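Local coordinates for protein translation initiation factor eIF2B subunit epsilon (Schizosaccharomyces pombe, PDB 5B04) that acts as a component of the eIF2B complex, which catalyses exchange of GDP for GTP on the gamma subunit of translation initiation factor eIF2, at residues I119-V130 and Q222-P231; R169-F177 and H188-V199. All coordinates share one frame; numbering follows the deposited sequence.

Both contacts lie in one large mixed sheet of the nucleotidyltransferase-like domain, with their centres about 23 Å apart. Interaction 1 ties strand 123-127 to the end of strand 212-226. Interaction 2 is the hairpin of strands 175-179 and 186-191, and strand 175-179 is also a neighbour of strand 212-226. Along the chain the hairpin is nested inside the long excursion that interaction 1 closes. The two touch where Q222 NE2 packs on T172 CG2 at 3.7 Å. Their surroundings differ. Interaction 1 is buried and meets no other subunit. Interaction 2 borders the gamma subunit, and a bound phosphate ion, probably from the crystallisation liquor, lies about 3 Å from the R171 side chain.

Interaction 1 (I119-V130 and Q222-P231); sequences ITSDFILVSGDV and QIDICSNDVP
Strands 123-127 and 222-226 pair antiparallel in the mixed sheet of the nucleotidyltransferase-like domain, a member of the GT-A clan. F123-C226 and L125-D224 are hydrogen-bonded pairs, with the non-hydrogen-bonded pair I124-I225 between them. C226 N binds F123 O at 2.9 Å, and F123 N returns a bond to C226 O at 3.0 Å. L125 N binds D224 O at 2.9 Å, while the bond from D224 N to L125 O is weak. On its other edge strand 123-127 bonds to strand 19-23, so this ladder joins an antiparallel strand to the parallel part of the sheet.

The F123 ring lies on the face shared with L125, D224 and C226. Its CG stands between the backbone N and the carbonyl carbon (chi1 65°), and the ring reaches over to the partner strand. C226 CB lies over one ring face, 3.7 Å from the centroid, in a CH-pi contact. I119 CD1 covers the opposite face. V230 CB and S227 O come to the ring edge, and P231 CD approaches obliquely. With an alanine here, a gap is likely to open between I119 and C226, leaving V230 and P231 without the ring they pack against. The D224 carboxylate forms a salt bridge with R244.

On the other face I124 and I225 lie side by side, with I124 CG1 3.7 Å from I225 CD1. F57 of helix 50-61 touches both V130 and I223. The V130 side chain crosses that of I223, with V130 CG1 3.8 Å from I223 CD1.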
loop_
_atom_site.group_PDB
_atom_site.type_symbol
_atom_site.label_atom_id
_atom_site.label_comp_id
_atom_site.label_asym_id
_atom_site.label_seq_id
_atom_site.Cartn_x
_atom_site.Cartn_y
_atom_site.Cartn_z
ATOM N N ILE I 119 56.856 14.857 -37.395
ATOM C CA ILE I 119 55.591 14.139 -37.464
ATOM C C ILE I 119 55.764 12.629 -37.555
ATOM O O ILE I 119 56.343 12.105 -38.506
ATOM C CB ILE I 119 54.743 14.617 -38.656
ATOM C CG1 ILE I 119 54.264 16.047 -38.412
ATOM C CG2 ILE I 119 53.545 13.701 -38.861
ATOM C CD1 ILE I 119 53.517 16.223 -37.107
ATOM N N THR I 120 55.238 11.939 -36.567
ATOM C CA THR I 120 55.147 10.506 -36.602
ATOM C C THR I 120 53.660 10.285 -36.709
ATOM O O THR I 120 52.888 11.186 -36.433
ATOM C CB THR I 120 55.861 9.910 -35.408
ATOM O OG1 THR I 120 57.080 10.618 -35.200
ATOM C CG2 THR I 120 56.149 8.462 -35.657
ATOM N N SER I 121 53.241 9.110 -37.138
ATOM C CA SER I 121 51.824 8.790 -37.165
ATOM C C SER I 121 50.776 9.676 -37.770
ATOM O O SER I 121 50.984 10.236 -38.816
ATOM C CB SER I 121 51.524 8.443 -35.725
ATOM O OG SER I 121 51.502 9.633 -34.962
ATOM N N ASP I 122 49.651 9.816 -37.086
ATOM C CA ASP I 122 48.619 10.732 -37.512
ATOM C C ASP I 122 48.591 11.755 -36.415
ATOM O O ASP I 122 48.812 11.436 -35.270
ATOM C CB ASP I 122 47.226 10.159 -37.537
ATOM C CG ASP I 122 47.178 8.828 -38.162
ATOM O OD1 ASP I 122 47.767 7.903 -37.596
ATOM O OD2 ASP I 122 46.559 8.701 -39.216
ATOM N N PHE I 123 48.329 12.993 -36.784
ATOM C CA PHE I 123 48.288 14.081 -35.827
ATOM C C PHE I 123 47.034 14.931 -35.938
ATOM O O PHE I 123 46.410 15.010 -36.997
ATOM C CB PHE I 123 49.539 14.930 -36.071
ATOM C CG PHE I 123 49.563 15.615 -37.409
ATOM C CD1 PHE I 123 49.967 14.935 -38.547
ATOM C CD2 PHE I 123 49.196 16.944 -37.524
ATOM C CE1 PHE I 123 49.995 15.569 -39.776
ATOM C CE2 PHE I 123 49.220 17.582 -38.749
ATOM C CZ PHE I 123 49.622 16.895 -39.877
ATOM N N ILE I 124 46.666 15.557 -34.827
ATOM C CA ILE I 124 45.506 16.431 -34.780
ATOM C C ILE I 124 45.928 17.876 -35.014
ATOM O O ILE I 124 46.696 18.442 -34.237
ATOM C CB ILE I 124 44.775 16.316 -33.433
ATOM C CG1 ILE I 124 44.281 14.884 -33.225
ATOM C CG2 ILE I 124 43.620 17.301 -33.370
ATOM C CD1 ILE I 124 43.937 14.556 -31.790
ATOM N N LEU I 125 45.427 18.467 -36.093
ATOM C CA LEU I 125 45.790 19.831 -36.455
ATOM C C LEU I 125 44.694 20.820 -36.073
ATOM O O LEU I 125 43.547 20.692 -36.503
ATOM C CB LEU I 125 46.086 19.924 -37.952
ATOM C CG LEU I 125 46.431 21.315 -38.484
ATOM C CD1 LEU I 125 47.630 21.887 -37.748
ATOM C CD2 LEU I 125 46.697 21.255 -39.976
ATOM N N VAL I 126 45.061 21.810 -35.265
ATOM C CA VAL I 126 44.110 22.796 -34.767
ATOM C C VAL I 126 44.666 24.215 -34.869
ATOM O O VAL I 126 45.774 24.492 -34.411
ATOM C CB VAL I 126 43.727 22.507 -33.300
ATOM C CG1 VAL I 126 43.136 23.744 -32.642
ATOM C CG2 VAL I 126 42.763 21.332 -33.222
ATOM N N SER I 127 43.892 25.110 -35.477
ATOM C CA SER I 127 44.279 26.512 -35.576
ATOM C C SER I 127 43.476 27.361 -34.593
ATOM O O SER I 127 42.251 27.454 -34.693
ATOM C CB SER I 127 44.085 27.026 -37.004
ATOM O OG SER I 127 44.662 28.310 -37.167
ATOM N N GLY I 128 44.172 27.977 -33.644
ATOM C CA GLY I 128 43.526 28.755 -32.602
ATOM C C GLY I 128 43.378 27.948 -31.327
ATOM O O GLY I 128 44.279 27.198 -30.951
ATOM N N ASP I 129 42.240 28.101 -30.659
ATOM C CA ASP I 129 41.947 27.318 -29.463
ATOM C C ASP I 129 40.548 26.721 -29.532
ATOM O O ASP I 129 39.588 27.401 -29.899
ATOM C CB ASP I 129 42.092 28.172 -28.202
ATOM C CG ASP I 129 43.540 28.400 -27.817
ATOM O OD1 ASP I 129 44.191 27.441 -27.353
ATOM O OD2 ASP I 129 44.027 29.540 -27.973
ATOM N N VAL I 130 40.436 25.446 -29.179
ATOM C CA VAL I 130 39.152 24.760 -29.226
ATOM C C VAL I 130 38.560 24.549 -27.839
ATOM O O VAL I 130 39.278 24.443 -26.842
ATOM C CB VAL I 130 39.262 23.388 -29.925
ATOM C CG1 VAL I 130 39.840 23.544 -31.314
ATOM C CG2 VAL I 130 40.115 22.438 -29.103
ATOM N N GLN I 222 36.758 22.636 -37.847
ATOM C CA GLN I 222 38.134 22.696 -38.335
ATOM C C GLN I 222 39.092 22.019 -37.358
ATOM O O GLN I 222 40.233 22.446 -37.185
ATOM C CB GLN I 222 38.557 24.143 -38.598
ATOM C CG GLN I 222 37.598 24.892 -39.508
ATOM C CD GLN I 222 38.309 25.716 -40.561
ATOM O OE1 GLN I 222 39.528 25.878 -40.521
ATOM N NE2 GLN I 222 37.547 26.239 -41.515
ATOM N N ILE I 223 38.600 20.966 -36.713
ATOM C CA ILE I 223 39.443 20.049 -35.961
ATOM C C ILE I 223 39.730 18.859 -36.865
ATOM O O ILE I 223 38.837 18.066 -37.157
ATOM C CB ILE I 223 38.777 19.577 -34.656
ATOM C CG1 ILE I 223 38.521 20.764 -33.727
ATOM C CG2 ILE I 223 39.640 18.530 -33.965
ATOM C CD1 ILE I 223 37.942 20.374 -32.384
ATOM N N ASP I 224 40.971 18.740 -37.319
ATOM C CA ASP I 224 41.281 17.796 -38.382
ATOM C C ASP I 224 42.279 16.714 -37.982
ATOM O O ASP I 224 43.327 16.996 -37.404
ATOM C CB ASP I 224 41.804 18.555 -39.602
ATOM C CG ASP I 224 40.760 19.477 -40.203
ATOM O OD1 ASP I 224 39.582 19.069 -40.281
ATOM O OD2 ASP I 224 41.114 20.610 -40.592
ATOM N N ILE I 225 41.929 15.470 -38.299
ATOM C CA ILE I 225 42.833 14.340 -38.136
ATOM C C ILE I 225 43.623 14.148 -39.423
ATOM O O ILE I 225 43.040 13.900 -40.476
ATOM C CB ILE I 225 42.074 13.041 -37.805
ATOM C CG1 ILE I 225 41.001 13.297 -36.745
ATOM C CG2 ILE I 225 43.043 11.952 -37.367
ATOM C CD1 ILE I 225 41.553 13.681 -35.393
ATOM N N CYS I 226 44.944 14.261 -39.344
ATOM C CA CYS I 226 45.774 14.210 -40.543
ATOM C C CYS I 226 46.729 13.021 -40.550
ATOM O O CYS I 226 47.103 12.511 -39.498
ATOM C CB CYS I 226 46.565 15.508 -40.689
ATOM S SG CYS I 226 45.556 16.956 -41.066
ATOM N N SER I 227 47.123 12.593 -41.746
ATOM C CA SER I 227 48.021 11.454 -41.907
ATOM C C SER I 227 49.483 11.890 -41.968
ATOM O O SER I 227 49.794 13.074 -41.842
ATOM C CB SER I 227 47.661 10.668 -43.169
ATOM O OG SER I 227 47.663 11.511 -44.310
ATOM N N ASN I 228 50.375 10.922 -42.162
ATOM C CA ASN I 228 51.805 11.192 -42.282
ATOM C C ASN I 228 52.139 12.069 -43.484
ATOM O O ASN I 228 53.072 12.869 -43.440
ATOM C CB ASN I 228 52.586 9.879 -42.383
ATOM C CG ASN I 228 52.969 9.320 -41.030
ATOM O OD1 ASN I 228 53.377 10.057 -40.134
ATOM N ND2 ASN I 228 52.842 8.006 -40.875
ATOM N N ASP I 229 51.365 11.910 -44.552
ATOM C CA ASP I 229 51.655 12.558 -45.827
ATOM C C ASP I 229 51.547 14.082 -45.787
ATOM O O ASP I 229 52.228 14.771 -46.546
ATOM C CB ASP I 229 50.716 12.018 -46.910
ATOM C CG ASP I 229 50.846 10.521 -47.103
ATOM O OD1 ASP I 229 51.921 9.970 -46.785
ATOM O OD2 ASP I 229 49.874 9.895 -47.575
ATOM N N VAL I 230 50.701 14.599 -44.900
ATOM C CA VAL I 230 50.317 16.014 -44.922
ATOM C C VAL I 230 51.486 17.016 -44.864
ATOM O O VAL I 230 51.545 17.921 -45.697
ATOM C CB VAL I 230 49.330 16.332 -43.776
ATOM C CG1 VAL I 230 48.988 17.814 -43.760
ATOM C CG2 VAL I 230 48.076 15.492 -43.922
ATOM N N PRO I 231 52.415 16.870 -43.896
ATOM C CA PRO I 231 53.515 17.844 -43.912
ATOM C C PRO I 231 54.372 17.724 -45.171
ATOM O O PRO I 231 54.875 18.729 -45.674
ATOM C CB PRO I 231 54.327 17.483 -42.664
ATOM C CG PRO I 231 53.378 16.734 -41.794
ATOM C CD PRO I 231 52.523 15.959 -42.742
#

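Interaction 2 (R169-F177 and H188-V199); sequences RARTESSVF and HYQANERGKHYV
H188 O faces F177 CA at 3.7 Å. The edge of the H188 imidazole only lies toward V176 O, and H188 NE2 makes a weak hydrogen bond to S200 O. Y189, on the other face of the sheet, turns its ring edge to the face of the F177 ring, with centroids 5.5 Å apart and planes at 64°. Its CG is anti to the backbone N (chi1 168°), which runs the side chain beside that of F177 and brings CD1 over the F177 ring face. Y189 CE1 comes 3.5 Å from S175 CB. Y189 also packs on V248 and L252 of helix 243-252. Q190 O accepts V176 N at 3.0 Å, and the return bond from Q190 N to V176 O is weak. V176 and Q190 form a hydrogen-bonded pair of the antiparallel beta hairpin of strands 175-179 and 186-191. Q190 NE2 meets a lone pair of Y198 O in the carbonyl plane.

N192 grips S174 twice. Its backbone N binds S174 O at 3.0 Å, and ND2 binds S174 OG at 2.6 Å, almost straight and in the amide plane. ND2 has a second partner in N216. R171 NH2 lies over the guanidinium face of R194, 3.4 Å from R194 NE; a phosphate ion, probably from the crystallisation liquor, lies near R171. V199 and V176 meet tip to tip, CG2 to CG2 at 4.1 Å, and V199 pairs with a strand of the gamma subunit.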
loop_
_atom_site.group_PDB
_atom_site.type_symbol
_atom_site.label_atom_id
_atom_site.label_comp_id
_atom_site.label_asym_id
_atom_site.label_seq_id
_atom_site.Cartn_x
_atom_site.Cartn_y
_atom_site.Cartn_z
ATOM N N ARG I 169 27.132 28.355 -35.139
ATOM C CA ARG I 169 27.543 28.212 -36.530
ATOM C C ARG I 169 27.754 29.576 -37.183
ATOM O O ARG I 169 26.850 30.112 -37.825
ATOM C CB ARG I 169 26.502 27.407 -37.311
ATOM C CG ARG I 169 26.948 26.960 -38.696
ATOM C CD ARG I 169 25.885 26.088 -39.351
ATOM N NE ARG I 169 26.365 25.440 -40.568
ATOM C CZ ARG I 169 26.092 25.858 -41.800
ATOM N NH1 ARG I 169 25.335 26.930 -41.986
ATOM N NH2 ARG I 169 26.573 25.201 -42.846
ATOM N N ALA I 170 28.950 30.132 -37.015
ATOM C CA ALA I 170 29.284 31.421 -37.611
ATOM C C ALA I 170 29.645 31.257 -39.085
ATOM O O ALA I 170 29.374 30.216 -39.681
ATOM C CB ALA I 170 30.421 32.081 -36.852
ATOM N N ARG I 171 30.262 32.279 -39.669
ATOM C CA ARG I 171 30.517 32.292 -41.108
ATOM C C ARG I 171 31.621 31.322 -41.530
ATOM O O ARG I 171 31.510 30.668 -42.568
ATOM C CB ARG I 171 30.864 33.707 -41.573
ATOM C CG ARG I 171 30.957 33.849 -43.086
ATOM C CD ARG I 171 29.712 33.302 -43.773
ATOM N NE ARG I 171 28.580 34.222 -43.697
ATOM C CZ ARG I 171 27.371 33.959 -44.180
ATOM N NH1 ARG I 171 27.129 32.797 -44.774
ATOM N NH2 ARG I 171 26.400 34.857 -44.070
ATOM N N THR I 172 32.683 31.234 -40.735
ATOM C CA THR I 172 33.757 30.281 -41.008
ATOM C C THR I 172 33.223 28.856 -40.915
ATOM O O THR I 172 33.556 27.996 -41.733
ATOM C CB THR I 172 34.940 30.459 -40.031
ATOM O OG1 THR I 172 35.662 31.652 -40.362
ATOM C CG2 THR I 172 35.890 29.270 -40.100
ATOM N N GLU I 173 32.372 28.621 -39.921
ATOM C CA GLU I 173 31.794 27.304 -39.693
ATOM C C GLU I 173 30.678 26.997 -40.690
ATOM O O GLU I 173 30.334 25.835 -40.910
ATOM C CB GLU I 173 31.263 27.195 -38.259
ATOM C CG GLU I 173 32.341 27.196 -37.179
ATOM C CD GLU I 173 32.961 28.564 -36.960
ATOM O OE1 GLU I 173 32.367 29.568 -37.406
ATOM O OE2 GLU I 173 34.046 28.636 -36.344
ATOM N N SER I 174 30.116 28.042 -41.291
ATOM C CA SER I 174 29.045 27.874 -42.269
ATOM C C SER I 174 29.594 27.391 -43.606
ATOM O O SER I 174 30.156 28.171 -44.375
ATOM C CB SER I 174 28.278 29.184 -42.461
ATOM O OG SER I 174 27.203 29.017 -43.370
ATOM N N SER I 175 29.426 26.101 -43.877
ATOM C CA SER I 175 29.926 25.505 -45.108
ATOM C C SER I 175 29.005 24.393 -45.598
ATOM O O SER I 175 28.309 23.758 -44.805
ATOM C CB SER I 175 31.340 24.955 -44.899
ATOM O OG SER I 175 32.203 25.942 -44.362
ATOM N N VAL I 176 29.003 24.163 -46.907
ATOM C CA VAL I 176 28.218 23.078 -47.485
ATOM C C VAL I 176 29.081 21.844 -47.711
ATOM O O VAL I 176 30.082 21.895 -48.426
ATOM C CB VAL I 176 27.570 23.486 -48.821
ATOM C CG1 VAL I 176 26.875 22.291 -49.458
ATOM C CG2 VAL I 176 26.586 24.621 -48.609
ATOM N N PHE I 177 28.688 20.737 -47.092
ATOM C CA PHE I 177 29.374 19.466 -47.278
ATOM C C PHE I 177 28.519 18.514 -48.106
ATOM O O PHE I 177 27.302 18.452 -47.932
ATOM C CB PHE I 177 29.708 18.823 -45.928
ATOM C CG PHE I 177 30.812 19.513 -45.176
ATOM C CD1 PHE I 177 30.574 20.695 -44.494
ATOM C CD2 PHE I 177 32.084 18.968 -45.136
ATOM C CE1 PHE I 177 31.589 21.325 -43.797
ATOM C CE2 PHE I 177 33.102 19.592 -44.440
ATOM C CZ PHE I 177 32.853 20.773 -43.770
ATOM N N HIS I 188 32.537 16.988 -51.807
ATOM C CA HIS I 188 32.435 18.403 -52.138
ATOM C C HIS I 188 32.520 19.280 -50.898
ATOM O O HIS I 188 31.938 18.971 -49.857
ATOM C CB HIS I 188 31.131 18.688 -52.886
ATOM C CG HIS I 188 31.066 20.058 -53.488
ATOM N ND1 HIS I 188 30.979 21.204 -52.727
ATOM C CD2 HIS I 188 31.077 20.463 -54.778
ATOM C CE1 HIS I 188 30.941 22.256 -53.525
ATOM N NE2 HIS I 188 30.996 21.834 -54.775
ATOM N N TYR I 189 33.254 20.379 -51.024
ATOM C CA TYR I 189 33.295 21.404 -49.993
ATOM C C TYR I 189 33.263 22.788 -50.624
ATOM O O TYR I 189 34.050 23.089 -51.520
ATOM C CB TYR I 189 34.543 21.262 -49.118
ATOM C CG TYR I 189 34.785 22.457 -48.221
ATOM C CD1 TYR I 189 34.123 22.584 -47.006
ATOM C CD2 TYR I 189 35.672 23.462 -48.590
ATOM C CE1 TYR I 189 34.338 23.676 -46.186
ATOM C CE2 TYR I 189 35.891 24.559 -47.776
ATOM C CZ TYR I 189 35.221 24.660 -46.576
ATOM O OH TYR I 189 35.437 25.747 -45.762
ATOM N N GLN I 190 32.344 23.624 -50.156
ATOM C CA GLN I 190 32.354 25.036 -50.513
ATOM C C GLN I 190 31.825 25.861 -49.344
ATOM O O GLN I 190 30.721 25.631 -48.847
ATOM C CB GLN I 190 31.540 25.296 -51.786
ATOM C CG GLN I 190 30.067 24.927 -51.715
ATOM C CD GLN I 190 29.249 25.613 -52.790
ATOM O OE1 GLN I 190 29.212 25.171 -53.937
ATOM N NE2 GLN I 190 28.590 26.706 -52.422
ATOM N N ALA I 191 32.637 26.808 -48.891
ATOM C CA ALA I 191 32.255 27.657 -47.773
ATOM C C ALA I 191 31.154 28.621 -48.189
ATOM O O ALA I 191 31.180 29.171 -49.290
ATOM C CB ALA I 191 33.461 28.418 -47.247
ATOM N N ASN I 192 30.181 28.817 -47.307
ATOM C CA ASN I 192 29.096 29.748 -47.574
ATOM C C ASN I 192 29.575 31.193 -47.548
ATOM O O ASN I 192 30.143 31.652 -46.559
ATOM C CB ASN I 192 27.963 29.561 -46.562
ATOM C CG ASN I 192 27.296 28.208 -46.678
ATOM O OD1 ASN I 192 27.246 27.620 -47.757
ATOM N ND2 ASN I 192 26.775 27.707 -45.564
ATOM N N GLU I 193 29.352 31.897 -48.650
ATOM C CA GLU I 193 29.619 33.327 -48.717
ATOM C C GLU I 193 28.584 33.980 -49.625
ATOM O O GLU I 193 28.538 33.712 -50.827
ATOM C CB GLU I 193 31.042 33.601 -49.211
ATOM C CG GLU I 193 31.492 32.704 -50.348
ATOM C CD GLU I 193 32.936 32.932 -50.748
ATOM O OE1 GLU I 193 33.489 34.002 -50.413
ATOM O OE2 GLU I 193 33.519 32.040 -51.399
ATOM N N ARG I 194 27.745 34.825 -49.034
ATOM C CA ARG I 194 26.632 35.433 -49.752
ATOM C C ARG I 194 27.125 36.277 -50.922
ATOM O O ARG I 194 28.008 37.122 -50.776
ATOM C CB ARG I 194 25.775 36.258 -48.793
ATOM C CG ARG I 194 25.067 35.389 -47.761
ATOM C CD ARG I 194 24.180 36.181 -46.818
ATOM N NE ARG I 194 23.549 35.303 -45.836
ATOM C CZ ARG I 194 22.799 35.722 -44.822
ATOM N NH1 ARG I 194 22.580 37.018 -44.647
ATOM N NH2 ARG I 194 22.268 34.843 -43.982
ATOM N N GLY I 195 26.535 36.025 -52.085
ATOM C CA GLY I 195 27.054 36.504 -53.352
ATOM C C GLY I 195 27.156 35.285 -54.247
ATOM O O GLY I 195 26.890 35.345 -55.447
ATOM N N LYS I 196 27.544 34.169 -53.637
ATOM C CA LYS I 196 27.499 32.865 -54.284
ATOM C C LYS I 196 26.177 32.191 -53.934
ATOM O O LYS I 196 25.910 31.892 -52.768
ATOM C CB LYS I 196 28.687 32.001 -53.855
ATOM C CG LYS I 196 28.475 30.499 -53.998
ATOM C CD LYS I 196 29.783 29.731 -53.828
ATOM C CE LYS I 196 30.740 30.452 -52.891
ATOM N NZ LYS I 196 32.129 29.917 -52.944
ATOM N N HIS I 197 25.347 31.965 -54.946
ATOM C CA HIS I 197 23.976 31.529 -54.717
ATOM C C HIS I 197 23.735 30.093 -55.167
ATOM O O HIS I 197 22.616 29.589 -55.073
ATOM C CB HIS I 197 23.004 32.467 -55.437
ATOM C CG HIS I 197 23.320 33.920 -55.257
ATOM N ND1 HIS I 197 23.063 34.863 -56.228
ATOM C CD2 HIS I 197 23.871 34.592 -54.218
ATOM C CE1 HIS I 197 23.444 36.052 -55.796
ATOM N NE2 HIS I 197 23.937 35.915 -54.580
ATOM N N TYR I 198 24.777 29.439 -55.673
ATOM C CA TYR I 198 24.651 28.068 -56.162
ATOM C C TYR I 198 25.591 27.105 -55.441
ATOM O O TYR I 198 26.581 27.516 -54.835
ATOM C CB TYR I 198 24.934 27.992 -57.670
ATOM C CG TYR I 198 23.844 28.513 -58.592
ATOM C CD1 TYR I 198 22.923 29.459 -58.165
ATOM C CD2 TYR I 198 23.737 28.042 -59.894
ATOM C CE1 TYR I 198 21.937 29.932 -59.009
ATOM C CE2 TYR I 198 22.749 28.505 -60.744
ATOM C CZ TYR I 198 21.851 29.448 -60.296
ATOM O OH TYR I 198 20.867 29.913 -61.137
ATOM N N VAL I 199 25.263 25.819 -55.514
ATOM C CA VAL I 199 26.188 24.752 -55.149
ATOM C C VAL I 199 26.373 23.857 -56.369
ATOM O O VAL I 199 25.412 23.266 -56.860
ATOM C CB VAL I 199 25.685 23.915 -53.956
ATOM C CG1 VAL I 199 26.489 22.628 -53.833
ATOM C CG2 VAL I 199 25.760 24.721 -52.672
#